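Local coordinates for protein PlyP35 (Listeria phage P35, PDB 6S3Y) that probably binds the Listeria cell wall as the C-terminal targeting part of a phage endolysin, containing two sequence-related modules of the SH3 clan, at residues E4-V9 and T110-D115; I8-V13 and R104-I109; K36-K41 and S77-I82; S44-G49 and Y61-M66. One frame throughout, in Å; residues are numbered along the deposited sequence.

Contact 1 of 4, residues E4-V9 and T110-D115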
loop_
_atom_site.group_PDB
_atom_site.type_symbol
_atom_site.label_atom_id
_atom_site.label_comp_id
_atom_site.label_asym_id
_atom_site.label_seq_id
_atom_site.Cartn_x
_atom_site.Cartn_y
_atom_site.Cartn_z
ATOM N N GLU A 4 5.201 11.303 -22.832
ATOM C CA GLU A 4 6.367 10.933 -22.043
ATOM C C GLU A 4 6.121 9.631 -21.293
ATOM O O GLU A 4 4.978 9.384 -20.917
ATOM C CB GLU A 4 6.697 11.981 -20.979
ATOM C CG GLU A 4 6.945 13.351 -21.533
ATOM C CD GLU A 4 7.459 14.310 -20.462
ATOM O OE1 GLU A 4 6.836 14.344 -19.372
ATOM O OE2 GLU A 4 8.512 14.966 -20.688
ATOM N N ASN A 5 7.162 8.847 -21.052
ATOM C CA ASN A 5 7.091 7.674 -20.144
ATOM C C ASN A 5 7.906 7.954 -18.875
ATOM O O ASN A 5 8.817 8.809 -18.888
ATOM C CB ASN A 5 7.439 6.346 -20.823
ATOM C CG ASN A 5 8.807 6.337 -21.462
ATOM O OD1 ASN A 5 9.795 6.646 -20.801
ATOM N ND2 ASN A 5 8.864 5.965 -22.733
ATOM N N ILE A 6 7.545 7.251 -17.806
ATOM C CA ILE A 6 8.177 7.309 -16.459
ATOM C C ILE A 6 8.529 5.872 -16.090
ATOM O O ILE A 6 7.639 4.996 -16.148
ATOM C CB ILE A 6 7.200 7.931 -15.444
ATOM C CG1 ILE A 6 6.675 9.294 -15.896
ATOM C CG2 ILE A 6 7.813 7.960 -14.066
ATOM C CD1 ILE A 6 7.787 10.320 -16.022
ATOM N N ASN A 7 9.782 5.620 -15.736
ATOM C CA ASN A 7 10.197 4.332 -15.132
ATOM C C ASN A 7 9.911 4.422 -13.630
ATOM O O ASN A 7 10.295 5.425 -13.018
ATOM C CB ASN A 7 11.658 4.033 -15.434
ATOM C CG ASN A 7 11.878 3.810 -16.914
ATOM O OD1 ASN A 7 11.316 2.891 -17.490
ATOM N ND2 ASN A 7 12.708 4.629 -17.523
ATOM N N ILE A 8 9.255 3.411 -13.074
ATOM C CA ILE A 8 8.867 3.406 -11.640
ATOM C C ILE A 8 9.364 2.118 -11.004
ATOM O O ILE A 8 9.525 1.103 -11.708
ATOM C CB ILE A 8 7.351 3.586 -11.454
ATOM C CG1 ILE A 8 6.563 2.348 -11.891
ATOM C CG2 ILE A 8 6.875 4.844 -12.142
ATOM C CD1 ILE A 8 5.063 2.449 -11.529
ATOM N N VAL A 9 9.562 2.173 -9.697
ATOM C CA VAL A 9 9.850 0.978 -8.870
ATOM C C VAL A 9 8.907 1.012 -7.666
ATOM O O VAL A 9 8.809 2.055 -6.984
ATOM C CB VAL A 9 11.345 0.890 -8.492
ATOM C CG1 VAL A 9 11.862 2.196 -7.975
ATOM C CG2 VAL A 9 11.624 -0.232 -7.501
ATOM N N THR A 110 4.993 3.876 -16.705
ATOM C CA THR A 110 3.714 4.606 -16.675
ATOM C C THR A 110 3.916 5.920 -17.423
ATOM O O THR A 110 4.944 6.051 -18.108
ATOM C CB THR A 110 3.197 4.781 -15.242
ATOM O OG1 THR A 110 1.871 5.320 -15.301
ATOM C CG2 THR A 110 4.074 5.686 -14.412
ATOM N N HIS A 111 2.958 6.828 -17.326
ATOM C CA HIS A 111 2.939 8.121 -18.050
ATOM C C HIS A 111 2.459 9.167 -17.072
ATOM O O HIS A 111 1.696 8.825 -16.182
ATOM C CB HIS A 111 2.017 8.068 -19.286
ATOM C CG HIS A 111 2.393 6.976 -20.226
ATOM N ND1 HIS A 111 1.876 5.710 -20.120
ATOM C CD2 HIS A 111 3.329 6.931 -21.195
ATOM C CE1 HIS A 111 2.432 4.945 -21.025
ATOM N NE2 HIS A 111 3.323 5.665 -21.696
ATOM N N PRO A 112 2.878 10.438 -17.236
ATOM C CA PRO A 112 2.411 11.538 -16.404
ATOM C C PRO A 112 0.892 11.522 -16.327
ATOM O O PRO A 112 0.261 11.447 -17.352
ATOM C CB PRO A 112 2.870 12.826 -17.110
ATOM C CG PRO A 112 4.043 12.375 -17.931
ATOM C CD PRO A 112 3.817 10.907 -18.254
ATOM N N ALA A 113 0.374 11.561 -15.103
ATOM C CA ALA A 113 -1.068 11.538 -14.795
ATOM C C ALA A 113 -1.361 12.773 -13.945
ATOM O O ALA A 113 -0.874 12.828 -12.811
ATOM C CB ALA A 113 -1.449 10.248 -14.107
ATOM N N SER A 114 -2.077 13.737 -14.527
ATOM C CA SER A 114 -2.530 14.985 -13.860
ATOM C C SER A 114 -3.479 14.631 -12.705
ATOM O O SER A 114 -3.457 15.386 -11.708
ATOM C CB SER A 114 -3.203 15.910 -14.848
ATOM O OG SER A 114 -4.484 15.397 -15.212
ATOM N N ASP A 115 -4.266 13.534 -12.837
ATOM C CA ASP A 115 -5.255 13.126 -11.800
ATOM C C ASP A 115 -4.605 12.181 -10.775
ATOM O O ASP A 115 -5.294 11.732 -9.865
ATOM C CB ASP A 115 -6.542 12.584 -12.441
ATOM C CG ASP A 115 -6.424 11.207 -13.100
ATOM O OD1 ASP A 115 -5.291 10.745 -13.331
ATOM O OD2 ASP A 115 -7.481 10.593 -13.347
#

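Contact 2 of 4, residues I8-V13 and R104-I109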
loop_
_atom_site.group_PDB
_atom_site.type_symbol
_atom_site.label_atom_id
_atom_site.label_comp_id
_atom_site.label_asym_id
_atom_site.label_seq_id
_atom_site.Cartn_x
_atom_site.Cartn_y
_atom_site.Cartn_z
ATOM N N ILE A 8 9.255 3.411 -13.074
ATOM C CA ILE A 8 8.867 3.406 -11.640
ATOM C C ILE A 8 9.364 2.118 -11.004
ATOM O O ILE A 8 9.525 1.103 -11.708
ATOM C CB ILE A 8 7.351 3.586 -11.454
ATOM C CG1 ILE A 8 6.563 2.348 -11.891
ATOM C CG2 ILE A 8 6.875 4.844 -12.142
ATOM C CD1 ILE A 8 5.063 2.449 -11.529
ATOM N N VAL A 9 9.562 2.173 -9.697
ATOM C CA VAL A 9 9.850 0.978 -8.870
ATOM C C VAL A 9 8.907 1.012 -7.666
ATOM O O VAL A 9 8.809 2.055 -6.984
ATOM C CB VAL A 9 11.345 0.890 -8.492
ATOM C CG1 VAL A 9 11.862 2.196 -7.975
ATOM C CG2 VAL A 9 11.624 -0.232 -7.501
ATOM N N ILE A 10 8.204 -0.095 -7.455
ATOM C CA ILE A 10 7.239 -0.222 -6.336
ATOM C C ILE A 10 8.069 -0.210 -5.037
ATOM O O ILE A 10 9.113 -0.903 -4.973
ATOM C CB ILE A 10 6.342 -1.457 -6.516
ATOM C CG1 ILE A 10 5.099 -1.124 -7.352
ATOM C CG2 ILE A 10 5.921 -2.044 -5.164
ATOM C CD1 ILE A 10 5.388 -0.462 -8.671
ATOM N N LYS A 11 7.626 0.562 -4.052
ATOM C CA LYS A 11 8.394 0.787 -2.792
ATOM C C LYS A 11 8.561 -0.520 -2.015
ATOM O O LYS A 11 7.736 -1.458 -2.174
ATOM C CB LYS A 11 7.734 1.840 -1.909
ATOM C CG LYS A 11 7.753 3.246 -2.480
ATOM C CD LYS A 11 6.998 4.227 -1.568
ATOM C CE LYS A 11 7.155 5.649 -2.036
ATOM N NZ LYS A 11 6.276 6.572 -1.304
ATOM N N ASP A 12 9.561 -0.529 -1.139
ATOM C CA ASP A 12 9.901 -1.669 -0.253
ATOM C C ASP A 12 9.144 -1.532 1.071
ATOM O O ASP A 12 9.723 -1.906 2.137
ATOM C CB ASP A 12 11.424 -1.680 -0.016
ATOM C CG ASP A 12 11.917 -2.995 0.571
ATOM O OD1 ASP A 12 11.433 -4.062 0.120
ATOM O OD2 ASP A 12 12.722 -2.913 1.497
ATOM N N VAL A 13 7.888 -1.058 1.035
ATOM C CA VAL A 13 7.112 -0.708 2.275
ATOM C C VAL A 13 5.708 -1.329 2.250
ATOM O O VAL A 13 5.186 -1.675 1.137
ATOM C CB VAL A 13 7.017 0.814 2.459
ATOM C CG1 VAL A 13 8.403 1.463 2.456
ATOM C CG2 VAL A 13 6.108 1.457 1.405
ATOM N N ARG A 104 7.104 -6.035 -3.957
ATOM C CA ARG A 104 8.081 -4.969 -3.604
ATOM C C ARG A 104 9.185 -4.977 -4.665
ATOM O O ARG A 104 9.609 -6.054 -5.024
ATOM C CB ARG A 104 8.636 -5.170 -2.192
ATOM C CG ARG A 104 9.324 -6.507 -1.983
ATOM C CD ARG A 104 9.486 -6.707 -0.475
ATOM N NE ARG A 104 10.840 -7.203 -0.159
ATOM C CZ ARG A 104 11.124 -8.440 0.084
ATOM N NH1 ARG A 104 10.157 -9.353 0.149
ATOM N NH2 ARG A 104 12.370 -8.769 0.336
ATOM N N GLY A 105 9.593 -3.811 -5.143
ATOM C CA GLY A 105 10.662 -3.673 -6.150
ATOM C C GLY A 105 10.193 -3.928 -7.575
ATOM O O GLY A 105 11.027 -3.823 -8.473
ATOM N N PHE A 106 8.911 -4.215 -7.806
ATOM C CA PHE A 106 8.341 -4.336 -9.178
ATOM C C PHE A 106 8.787 -3.143 -10.022
ATOM O O PHE A 106 8.592 -2.000 -9.580
ATOM C CB PHE A 106 6.810 -4.420 -9.150
ATOM C CG PHE A 106 6.170 -4.620 -10.505
ATOM C CD1 PHE A 106 6.008 -5.897 -11.020
ATOM C CD2 PHE A 106 5.745 -3.535 -11.264
ATOM C CE1 PHE A 106 5.440 -6.094 -12.276
ATOM C CE2 PHE A 106 5.159 -3.730 -12.503
ATOM C CZ PHE A 106 5.015 -5.008 -13.014
ATOM N N LYS A 107 9.341 -3.410 -11.200
ATOM C CA LYS A 107 9.809 -2.364 -12.147
ATOM C C LYS A 107 8.743 -2.172 -13.227
ATOM O O LYS A 107 8.374 -3.151 -13.871
ATOM C CB LYS A 107 11.160 -2.760 -12.764
ATOM C CG LYS A 107 12.298 -3.034 -11.771
ATOM C CD LYS A 107 12.560 -1.868 -10.840
ATOM C CE LYS A 107 13.782 -2.025 -9.945
ATOM N NZ LYS A 107 13.569 -2.985 -8.829
ATOM N N GLY A 108 8.220 -0.971 -13.385
ATOM C CA GLY A 108 7.131 -0.725 -14.341
ATOM C C GLY A 108 7.373 0.504 -15.174
ATOM O O GLY A 108 8.340 1.244 -14.879
ATOM N N ILE A 109 6.501 0.746 -16.147
ATOM C CA ILE A 109 6.503 1.988 -16.961
ATOM C C ILE A 109 5.099 2.579 -16.901
ATOM O O ILE A 109 4.140 1.814 -17.000
ATOM C CB ILE A 109 6.956 1.691 -18.399
ATOM C CG1 ILE A 109 8.360 1.066 -18.434
ATOM C CG2 ILE A 109 6.925 2.965 -19.240
ATOM C CD1 ILE A 109 8.801 0.616 -19.816
#

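Contact 3 of 4, residues K36-K41 and S77-I82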
loop_
_atom_site.group_PDB
_atom_site.type_symbol
_atom_site.label_atom_id
_atom_site.label_comp_id
_atom_site.label_asym_id
_atom_site.label_seq_id
_atom_site.Cartn_x
_atom_site.Cartn_y
_atom_site.Cartn_z
ATOM N N LYS A 36 8.730 -4.938 12.630
ATOM C CA LYS A 36 7.877 -5.632 13.619
ATOM C C LYS A 36 6.982 -4.590 14.302
ATOM O O LYS A 36 7.491 -3.529 14.696
ATOM C CB LYS A 36 8.725 -6.433 14.613
ATOM C CG LYS A 36 9.480 -7.565 13.921
ATOM C CD LYS A 36 10.108 -8.536 14.878
ATOM C CE LYS A 36 10.626 -9.724 14.103
ATOM N NZ LYS A 36 11.031 -10.765 15.050
ATOM N N VAL A 37 5.685 -4.902 14.411
ATOM C CA VAL A 37 4.669 -3.926 14.894
ATOM C C VAL A 37 3.678 -4.648 15.784
ATOM O O VAL A 37 3.625 -5.919 15.799
ATOM C CB VAL A 37 3.969 -3.242 13.697
ATOM C CG1 VAL A 37 4.948 -2.434 12.863
ATOM C CG2 VAL A 37 3.236 -4.233 12.801
ATOM N N LYS A 38 2.851 -3.856 16.477
ATOM C CA LYS A 38 1.674 -4.374 17.203
ATOM C C LYS A 38 0.421 -3.804 16.520
ATOM O O LYS A 38 0.390 -2.601 16.244
ATOM C CB LYS A 38 1.767 -3.984 18.677
ATOM C CG LYS A 38 0.599 -4.511 19.540
ATOM C CD LYS A 38 0.595 -4.008 20.974
ATOM C CE LYS A 38 0.446 -2.503 21.100
ATOM N NZ LYS A 38 0.839 -2.040 22.445
ATOM N N LEU A 39 -0.558 -4.661 16.270
ATOM C CA LEU A 39 -1.770 -4.319 15.499
ATOM C C LEU A 39 -2.967 -4.976 16.189
ATOM O O LEU A 39 -2.767 -5.885 16.996
ATOM C CB LEU A 39 -1.638 -4.820 14.052
ATOM C CG LEU A 39 -0.575 -4.148 13.190
ATOM C CD1 LEU A 39 -0.422 -4.868 11.864
ATOM C CD2 LEU A 39 -0.833 -2.678 12.939
ATOM N N THR A 40 -4.176 -4.599 15.792
ATOM C CA THR A 40 -5.429 -5.302 16.148
ATOM C C THR A 40 -6.208 -5.498 14.855
ATOM O O THR A 40 -6.252 -4.538 14.049
ATOM C CB THR A 40 -6.173 -4.533 17.246
ATOM O OG1 THR A 40 -5.285 -4.344 18.341
ATOM C CG2 THR A 40 -7.400 -5.272 17.718
ATOM N N LYS A 41 -6.790 -6.681 14.660
ATOM C CA LYS A 41 -7.663 -6.915 13.487
ATOM C C LYS A 41 -8.801 -5.878 13.517
ATOM O O LYS A 41 -9.363 -5.700 14.572
ATOM C CB LYS A 41 -8.227 -8.334 13.491
ATOM C CG LYS A 41 -8.797 -8.796 12.147
ATOM C CD LYS A 41 -7.747 -9.032 11.124
ATOM C CE LYS A 41 -8.324 -9.681 9.873
ATOM N NZ LYS A 41 -7.910 -8.968 8.634
ATOM N N SER A 77 -4.935 -7.975 20.699
ATOM C CA SER A 77 -3.969 -7.455 19.700
ATOM C C SER A 77 -3.080 -8.592 19.187
ATOM O O SER A 77 -3.162 -9.702 19.743
ATOM C CB SER A 77 -3.158 -6.316 20.251
ATOM O OG SER A 77 -2.275 -6.721 21.297
ATOM N N VAL A 78 -2.274 -8.328 18.152
ATOM C CA VAL A 78 -1.356 -9.319 17.544
ATOM C C VAL A 78 0.014 -8.660 17.355
ATOM O O VAL A 78 0.113 -7.397 17.272
ATOM C CB VAL A 78 -1.913 -9.886 16.228
ATOM C CG1 VAL A 78 -3.183 -10.665 16.453
ATOM C CG2 VAL A 78 -2.132 -8.813 15.190
ATOM N N ASN A 79 1.055 -9.493 17.325
ATOM C CA ASN A 79 2.421 -9.043 16.965
ATOM C C ASN A 79 2.623 -9.495 15.520
ATOM O O ASN A 79 2.273 -10.655 15.224
ATOM C CB ASN A 79 3.434 -9.546 17.975
ATOM C CG ASN A 79 2.958 -9.346 19.396
ATOM O OD1 ASN A 79 2.730 -8.225 19.876
ATOM N ND2 ASN A 79 2.753 -10.465 20.063
ATOM N N ALA A 80 3.069 -8.595 14.653
ATOM C CA ALA A 80 3.130 -8.876 13.205
ATOM C C ALA A 80 4.412 -8.319 12.608
ATOM O O ALA A 80 4.967 -7.335 13.160
ATOM C CB ALA A 80 1.922 -8.303 12.483
ATOM N N THR A 81 4.825 -8.911 11.494
ATOM C CA THR A 81 5.944 -8.452 10.652
ATOM C C THR A 81 5.377 -7.892 9.350
ATOM O O THR A 81 4.518 -8.536 8.767
ATOM C CB THR A 81 6.914 -9.622 10.404
ATOM O OG1 THR A 81 7.367 -10.021 11.697
ATOM C CG2 THR A 81 8.080 -9.230 9.509
ATOM N N ILE A 82 5.819 -6.722 8.934
ATOM C CA ILE A 82 5.339 -6.094 7.674
ATOM C C ILE A 82 5.857 -6.879 6.470
ATOM O O ILE A 82 7.082 -7.165 6.377
ATOM C CB ILE A 82 5.708 -4.604 7.628
ATOM C CG1 ILE A 82 5.105 -3.869 8.820
ATOM C CG2 ILE A 82 5.294 -3.977 6.309
ATOM C CD1 ILE A 82 3.620 -4.207 9.062
#

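Contact 4 of 4, residues S44-G49 and Y61-M66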
loop_
_atom_site.group_PDB
_atom_site.type_symbol
_atom_site.label_atom_id
_atom_site.label_comp_id
_atom_site.label_asym_id
_atom_site.label_seq_id
_atom_site.Cartn_x
_atom_site.Cartn_y
_atom_site.Cartn_z
ATOM N N SER A 44 -12.308 -7.723 7.994
ATOM C CA SER A 44 -11.823 -8.916 7.252
ATOM C C SER A 44 -10.542 -8.595 6.483
ATOM O O SER A 44 -9.745 -9.500 6.319
ATOM C CB SER A 44 -12.875 -9.471 6.332
ATOM O OG SER A 44 -13.257 -8.470 5.422
ATOM N N HIS A 45 -10.331 -7.361 6.032
ATOM C CA HIS A 45 -9.240 -6.992 5.101
ATOM C C HIS A 45 -8.214 -6.060 5.753
ATOM O O HIS A 45 -7.201 -5.789 5.087
ATOM C CB HIS A 45 -9.832 -6.417 3.808
ATOM C CG HIS A 45 -10.400 -7.466 2.916
ATOM N ND1 HIS A 45 -11.479 -8.248 3.288
ATOM C CD2 HIS A 45 -10.057 -7.872 1.671
ATOM C CE1 HIS A 45 -11.759 -9.107 2.318
ATOM N NE2 HIS A 45 -10.900 -8.899 1.323
ATOM N N TRP A 46 -8.430 -5.576 6.964
ATOM C CA TRP A 46 -7.587 -4.503 7.547
ATOM C C TRP A 46 -7.240 -4.794 9.000
ATOM O O TRP A 46 -8.037 -5.418 9.724
ATOM C CB TRP A 46 -8.249 -3.131 7.437
ATOM C CG TRP A 46 -8.413 -2.644 6.032
ATOM C CD1 TRP A 46 -9.418 -2.974 5.168
ATOM C CD2 TRP A 46 -7.530 -1.758 5.318
ATOM N NE1 TRP A 46 -9.206 -2.364 3.968
ATOM C CE2 TRP A 46 -8.061 -1.606 4.025
ATOM C CE3 TRP A 46 -6.348 -1.085 5.642
ATOM C CZ2 TRP A 46 -7.465 -0.789 3.067
ATOM C CZ3 TRP A 46 -5.756 -0.284 4.695
ATOM C CH2 TRP A 46 -6.317 -0.124 3.430
ATOM N N TYR A 47 -6.066 -4.308 9.393
ATOM C CA TYR A 47 -5.562 -4.195 10.774
ATOM C C TYR A 47 -5.551 -2.711 11.101
ATOM O O TYR A 47 -5.432 -1.884 10.188
ATOM C CB TYR A 47 -4.161 -4.815 10.922
ATOM C CG TYR A 47 -4.135 -6.314 10.854
ATOM C CD1 TYR A 47 -4.344 -7.078 11.984
ATOM C CD2 TYR A 47 -3.934 -6.979 9.656
ATOM C CE1 TYR A 47 -4.348 -8.466 11.925
ATOM C CE2 TYR A 47 -3.952 -8.364 9.577
ATOM C CZ TYR A 47 -4.157 -9.107 10.716
ATOM O OH TYR A 47 -4.217 -10.472 10.668
ATOM N N THR A 48 -5.613 -2.388 12.388
ATOM C CA THR A 48 -5.374 -1.023 12.878
ATOM C C THR A 48 -4.316 -1.086 13.972
ATOM O O THR A 48 -4.081 -2.161 14.505
ATOM C CB THR A 48 -6.681 -0.360 13.335
ATOM O OG1 THR A 48 -6.404 1.003 13.670
ATOM C CG2 THR A 48 -7.310 -1.056 14.515
ATOM N N GLY A 49 -3.701 0.043 14.273
ATOM C CA GLY A 49 -2.809 0.190 15.424
ATOM C C GLY A 49 -2.533 1.644 15.694
ATOM O O GLY A 49 -3.094 2.507 14.976
ATOM N N TYR A 61 -4.109 2.210 9.690
ATOM C CA TYR A 61 -4.770 1.010 9.153
ATOM C C TYR A 61 -3.862 0.414 8.076
ATOM O O TYR A 61 -3.399 1.159 7.206
ATOM C CB TYR A 61 -6.135 1.392 8.564
ATOM C CG TYR A 61 -7.066 2.027 9.564
ATOM C CD1 TYR A 61 -7.035 3.389 9.807
ATOM C CD2 TYR A 61 -7.952 1.255 10.284
ATOM C CE1 TYR A 61 -7.868 3.976 10.762
ATOM C CE2 TYR A 61 -8.808 1.814 11.221
ATOM C CZ TYR A 61 -8.757 3.183 11.466
ATOM O OH TYR A 61 -9.550 3.784 12.394
ATOM N N ILE A 62 -3.691 -0.900 8.093
ATOM C CA ILE A 62 -2.845 -1.569 7.088
ATOM C C ILE A 62 -3.555 -2.819 6.586
ATOM O O ILE A 62 -4.156 -3.560 7.385
ATOM C CB ILE A 62 -1.426 -1.834 7.654
ATOM C CG1 ILE A 62 -0.524 -2.430 6.575
ATOM C CG2 ILE A 62 -1.469 -2.693 8.899
ATOM C CD1 ILE A 62 0.960 -2.270 6.865
ATOM N N TYR A 63 -3.485 -3.040 5.281
ATOM C CA TYR A 63 -4.221 -4.126 4.596
ATOM C C TYR A 63 -3.645 -5.467 5.010
ATOM O O TYR A 63 -2.432 -5.549 5.238
ATOM C CB TYR A 63 -4.161 -3.836 3.102
ATOM C CG TYR A 63 -5.048 -4.698 2.248
ATOM C CD1 TYR A 63 -6.358 -4.331 1.989
ATOM C CD2 TYR A 63 -4.565 -5.852 1.661
ATOM C CE1 TYR A 63 -7.168 -5.078 1.143
ATOM C CE2 TYR A 63 -5.355 -6.607 0.812
ATOM C CZ TYR A 63 -6.658 -6.213 0.547
ATOM O OH TYR A 63 -7.434 -6.976 -0.261
ATOM N N HIS A 64 -4.480 -6.489 5.126
ATOM C CA HIS A 64 -4.167 -7.763 5.831
ATOM C C HIS A 64 -2.967 -8.457 5.183
ATOM O O HIS A 64 -2.171 -9.060 5.926
ATOM C CB HIS A 64 -5.395 -8.668 5.881
ATOM C CG HIS A 64 -5.718 -9.325 4.592
ATOM N ND1 HIS A 64 -6.260 -8.647 3.491
ATOM C CD2 HIS A 64 -5.542 -10.592 4.211
ATOM C CE1 HIS A 64 -6.419 -9.490 2.500
ATOM N NE2 HIS A 64 -5.997 -10.687 2.914
ATOM N N SER A 65 -2.811 -8.368 3.855
ATOM C CA SER A 65 -1.712 -9.088 3.146
ATOM C C SER A 65 -0.369 -8.403 3.375
ATOM O O SER A 65 0.659 -8.947 3.029
ATOM C CB SER A 65 -2.046 -9.278 1.698
ATOM O OG SER A 65 -2.176 -8.031 1.030
HETATM N N MSE A 66 -0.351 -7.199 3.974
HETATM C CA MSE A 66 0.896 -6.519 4.298
HETATM C C MSE A 66 1.347 -6.759 5.749
HETATM O O MSE A 66 2.335 -6.164 6.191
HETATM C CB MSE A 66 0.771 -5.028 4.018
HETATM C CG MSE A 66 0.403 -4.743 2.599
HETATM SE SE MSE A 66 -0.083 -2.904 2.373
HETATM C CE MSE A 66 -0.492 -2.899 0.458
#

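Contact 1 of 4, residues E4-V9 and T110-D115
T110 and I6 form a hydrogen-bonded pair at the end of an antiparallel ladder, where strand 6-17 meets the last residue of strand 107-110 in this SH3-clan cell-wall-binding protein. T110 N donates to I6 O at 2.9 Å, nearly straight (166°). The return bond, from I6 N to T110 O, is equally short. A beta-branched residue suits this place because its two branches do different work. With OG1 anti to the backbone N (chi1 -172°), CG2 is left to touch I8 CG2 at 3.7 Å and lie 4.0 Å from I6 CB, while OG1 bonds to P119 O outside the contact. Beyond T110 the paired hydrogen bonds end, and ring carbons of H111 and P112 meet oxygens and methylenes of E4 and I6. H111 turns the edge of its ring toward E4, its CD2 lying 3.0 Å from E4 O near the ring plane. P112 follows with no N-H to offer a strand partner; P112 CD lies 3.3 Å from E4 O and also packs on I6 CG1 at 4.0 Å. The side chain of E4 crosses the proline at about a right angle, bringing OE1 to 3.7 Å from P112 CG.

Contact 2 of 4, residues I8-V13 and R104-I109
I8 and G108 share two backbone hydrogen bonds in an antiparallel pairing of strands 6-17 and 107-110, part of a beta sheet that joins the start of the chain to its last third. Both bonds are nearly straight, the one from I8 N to G108 O measuring 3.0 Å. V9 and K107 form the next, non-hydrogen-bonded pair, and I10 N then donates to F106 O at 2.9 Å. The last backbone bond, from G105 N to I10 O, is more bent (144°), as segment 104-109 departs from strand geometry at G105; the positive phi of G105 (81°) is readily reached by glycine. G108 is also apt: having no side chain, it leaves room on the face it shares with I8 for I8 CG1, which lies 3.6 Å from G108 O.

Apolar contacts involve V9 with K107, and I10 with F106. V9 and K107 run side by side, V9 CG2 being 3.7 Å from K107 CE. The lysine chain bends so that NZ hydrogen-bonds G105 O at 2.7 Å, on a lone pair. I10 lies alongside F106, with CD1 at the ring edge 4.0 Å from F106 CD2.

Opposite charges close the contact. D12 CG stands anti to its backbone N (chi1 -165°), and D12 OD1 receives a weak, bent salt-bridge bond from R104 NE at 3.2 Å.

Contact 3 of 4, residues K36-K41 and S77-I82
V37 and A80 exchange two backbone hydrogen bonds, and L39 and V78 repeat the arrangement two residues on, giving a regular antiparallel ladder of four bonds. It joins strands from the two regions of sequence assigned to the cell-wall-binding family. The bond from V37 N to A80 O is 2.8 Å long; that from V78 N to L39 O is 2.7 Å. Between these pairs, K38 faces N79 in a non-hydrogen-bonded pair.

The sides of the ladder differ in character. V37, L39, V78 and A80 point to one face, where small and branched side chains pack together: L39 CD1 rests 4.2 Å from A80 CB. V37 CG2 occupies the site between its backbone N and carbonyl carbon (CG1 at chi1 -63°) and meets I82 CD1 at 3.8 Å, the two side chains crossing at about a right angle. The other face carries K36, K38, N79 and T81; its exposed lysines suit a surface reaching solvent, and K36 CG lies 3.9 Å from T81 OG1.

At the end of the ladder, S77 CB approaches L39 O to 3.3 Å, while S77 OG is held by D75 and N73. Outward from the apolar face, W31 of strand 27-32 touches V37 and I82, and I62, from strand 56-63 of the same curled sheet, touches L39 and I82. Strand 36-41 pairs with strand 46-53 at T40 and T48, and strand 78-89 with strand 67-72 at N79.

Contact 4 of 4, residues S44-G49 and Y61-M66
H45 O is gripped by H64 through both its backbone and its ring, at the open end of the antiparallel beta hairpin of strands 46-53 and 56-63. H64 N donates to it at 2.8 Å from above the carbonyl plane, and H64 ND1 adds a weak bond at 3.4 Å. The same oxygen lies over one face of the Y63 ring. Y47 and I62 exchange two backbone hydrogen bonds, and their side chains meet on one face, Y47 CB against I62 CG2 at 4.0 Å. On the opposite face W46 and Y63 form, with H45 and H64 beside them, an aromatic cluster. Y63 CG stands anti to its backbone N (chi1 -170°), and the ring turns an edge to the face of W46, planes at 89°, with Y63 CD1 3.8 Å from W46 CE2. Y63 CB sits over the six-membered ring of the indole in a CH-pi contact. The broad indole reaches across to the partner strand, W46 CE3 lying 3.8 Å from Y61 CB. T48, small and beta-branched, lies beside the larger Y61. Its hydroxyl, hydrogen-bonded to G60 O and R59 NH1, stands over one face of the tyrosine ring, T48 OG1 being 3.5 Å from Y61 CE2.

In the fold
From the N terminus, strand 6-17 enters contact 1 and then contact 2, which share I8 and V9 and run up one continuous antiparallel pairing with residues 104-110. Together they close the longest loops, bringing the start of the chain against its last third. Contact 3 closes a shorter loop within these, joining strand 36-41 to strand 78-89, and contact 4 closes the shortest, a hairpin within contact 3. The four are therefore concentric, and none cross. Contacts 3 and 4 belong to one sheet and touch, T40 N lying 2.8 Å from T48 O in a probable hydrogen bond. Contact 1 lies on the other side of the chain's centre, about 34 Å from contact 3 between centres.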